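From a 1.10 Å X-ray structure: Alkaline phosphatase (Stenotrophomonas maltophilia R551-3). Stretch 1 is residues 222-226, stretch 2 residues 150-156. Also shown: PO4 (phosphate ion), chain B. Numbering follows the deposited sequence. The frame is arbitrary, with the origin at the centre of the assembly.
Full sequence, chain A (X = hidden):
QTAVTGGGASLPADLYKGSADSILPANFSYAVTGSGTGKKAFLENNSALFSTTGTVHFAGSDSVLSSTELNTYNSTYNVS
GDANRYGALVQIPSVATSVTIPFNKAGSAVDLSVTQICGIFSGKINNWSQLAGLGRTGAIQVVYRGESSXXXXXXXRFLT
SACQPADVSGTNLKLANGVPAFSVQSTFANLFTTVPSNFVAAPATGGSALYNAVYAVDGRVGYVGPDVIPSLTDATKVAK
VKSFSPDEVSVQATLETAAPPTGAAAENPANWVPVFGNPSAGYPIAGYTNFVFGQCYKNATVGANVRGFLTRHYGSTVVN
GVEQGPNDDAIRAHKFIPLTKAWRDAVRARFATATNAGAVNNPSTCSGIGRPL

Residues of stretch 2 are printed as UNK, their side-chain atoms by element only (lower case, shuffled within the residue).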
# COMPACT_ATOMS: atom_id res chain seq x y z
N GLY A 222 15.21 7.62 -4.12
CA GLY A 222 13.78 7.46 -4.28
C GLY A 222 13.17 6.63 -3.18
O GLY A 222 13.79 6.42 -2.13
N TYR A 223 11.94 6.18 -3.40
CA TYR A 223 11.24 5.34 -2.44
C TYR A 223 10.39 4.34 -3.21
O TYR A 223 9.73 4.71 -4.19
CB TYR A 223 10.39 6.19 -1.49
CG TYR A 223 9.33 7.05 -2.15
CD1 TYR A 223 9.61 8.34 -2.58
CD2 TYR A 223 8.03 6.58 -2.33
CE1 TYR A 223 8.65 9.13 -3.18
CE2 TYR A 223 7.06 7.37 -2.95
CZ TYR A 223 7.38 8.65 -3.36
OH TYR A 223 6.44 9.44 -3.97
N VAL A 224 10.44 3.08 -2.80
CA VAL A 224 9.73 2.04 -3.54
C VAL A 224 9.48 0.85 -2.64
O VAL A 224 10.24 0.59 -1.70
CB VAL A 224 10.51 1.65 -4.83
CG1 VAL A 224 11.78 0.86 -4.50
CG2 VAL A 224 9.63 0.92 -5.80
N GLY A 225 8.42 0.11 -2.93
CA GLY A 225 8.21 -1.15 -2.26
C GLY A 225 9.35 -2.12 -2.50
O GLY A 225 10.13 -1.98 -3.45
N PRO A 226 9.44 -3.15 -1.65
CA PRO A 226 10.64 -4.00 -1.63
C PRO A 226 10.72 -5.03 -2.75
O PRO A 226 11.83 -5.51 -3.03
CB PRO A 226 10.54 -4.69 -0.27
CG PRO A 226 9.04 -4.76 -0.01
CD PRO A 226 8.54 -3.44 -0.53
N UNK A 150 -0.01 4.65 -3.11
CA UNK A 150 0.01 4.12 -1.77
C UNK A 150 1.39 4.10 -1.17
O UNK A 150 1.54 4.27 0.04
N UNK A 151 2.42 3.88 -2.00
CA UNK A 151 3.78 3.95 -1.49
C UNK A 151 4.07 5.35 -0.95
O UNK A 151 4.67 5.51 0.12
c UNK A 151 4.80 3.56 -2.56
o UNK A 151 4.42 2.33 -3.20
c UNK A 151 6.16 3.33 -1.94
N UNK A 152 3.63 6.39 -1.68
CA UNK A 152 3.76 7.75 -1.17
C UNK A 152 3.04 7.92 0.16
O UNK A 152 3.54 8.60 1.06
o UNK A 152 3.92 8.77 -3.36
c UNK A 152 3.18 8.76 -2.16
N UNK A 153 1.83 7.37 0.28
CA UNK A 153 1.07 7.49 1.52
C UNK A 153 1.78 6.82 2.68
O UNK A 153 1.89 7.39 3.77
c UNK A 153 -0.35 6.94 1.33
c UNK A 153 -2.65 6.74 2.29
o UNK A 153 -3.10 5.78 2.97
c UNK A 153 -1.22 7.19 2.53
o UNK A 153 -3.31 7.34 1.41
N UNK A 154 2.31 5.61 2.45
CA UNK A 154 3.03 4.91 3.51
C UNK A 154 4.26 5.69 3.94
O UNK A 154 4.54 5.83 5.14
c UNK A 154 1.67 2.18 4.21
c UNK A 154 2.26 2.53 2.87
c UNK A 154 3.42 3.52 3.03
c UNK A 154 2.72 1.28 2.14
N UNK A 155 5.04 6.18 2.98
CA UNK A 155 6.24 6.93 3.33
C UNK A 155 5.89 8.20 4.08
O UNK A 155 6.47 8.52 5.13
c UNK A 155 8.25 8.18 2.31
c UNK A 155 8.85 8.63 1.00
c UNK A 155 7.03 7.28 2.07
c UNK A 155 9.31 7.51 3.18
N UNK A 156 4.94 8.97 3.55
CA UNK A 156 4.63 10.25 4.18
C UNK A 156 3.94 10.08 5.53
O UNK A 156 4.08 10.95 6.39
c UNK A 156 3.82 11.19 3.26
c UNK A 156 4.60 11.55 2.01
o UNK A 156 2.55 10.61 2.94
P PO4 B . 1.40 2.24 -5.53
O1 PO4 B . 2.52 3.11 -4.92
O2 PO4 B . 1.62 2.04 -7.01
O3 PO4 B . 0.06 2.91 -5.29
O4 PO4 B . 1.43 0.85 -4.87
O HOH W 1 6.48 1.27 -4.68

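Position 150 opens the helical stretch and has no atom beyond its backbone. It touches nothing on stretch 1, and its N donates a hydrogen bond to O3 of the phosphate at 2.8 Å. The absence of a side chain identifies Gly150.

At position 151 the CB carries one oxygen and one carbon, a beta-branched side chain whose CA-to-CB bond points toward stretch 1. The carbon branch lies 3.8 Å from CD2 of Tyr223, near the plane of the ring, and 4.1 Å from CA of Val224. The oxygen branch turns to the phosphate. A hydroxyl and a methyl on CB make this Thr151, chi1 in the m well. Its OG1 donates to phosphate O1 at 2.7 Å, and its backbone N reaches the same O1 at 3.0 Å. With its proton so committed, OG1 accepts from water 1, also at 2.7 Å, and that water in turn receives the N-H of Gly225, 2.9 Å from N to the water oxygen.

Position 152 has one carbon followed by one oxygen. Its CB points sideways, yet the oxygen comes within 2.7 Å of OH of Tyr223. The short, unbranched hydroxyl side chain is that of Ser152, and OG and the phenol form a hydrogen bond in which either could be the donor.

Position 153 bears three carbons, the last carrying two oxygens. Its CA-to-CB bond points away from stretch 1, and it makes no contact there. The terminal carboxylate defines Glu153.

Position 154 shows four carbons forked at the second, and it too stays clear of stretch 1. This is Leu154, whose N donates to O of Gly150 at 2.9 Å, the first turn of the helix.

Position 155 has the same four-carbon fork, but its CA-to-CB bond points toward stretch 1, one branch lying over a face of the Tyr223 ring. The residue is Leu155; its CD2 sits 3.6 Å from CG of Tyr223 and makes a CH-pi contact, 25° off the ring normal.

Position 156 carries one oxygen and one carbon on CB, beyond reach of stretch 1. It is Thr156, whose N donates a hydrogen bond to O of Ser152 at 2.9 Å.

The contact centres on Tyr223, which packs against one helical turn: Leu155 covers a face, Thr151 meets the edge, and Ser152 binds the hydroxyl. Beside this largely apolar packing, Thr151 joins the phosphate to Gly225 through a single water, a polar link between stretches buried in the protein.

Stretch 2, residues 150-156: GTSELLT
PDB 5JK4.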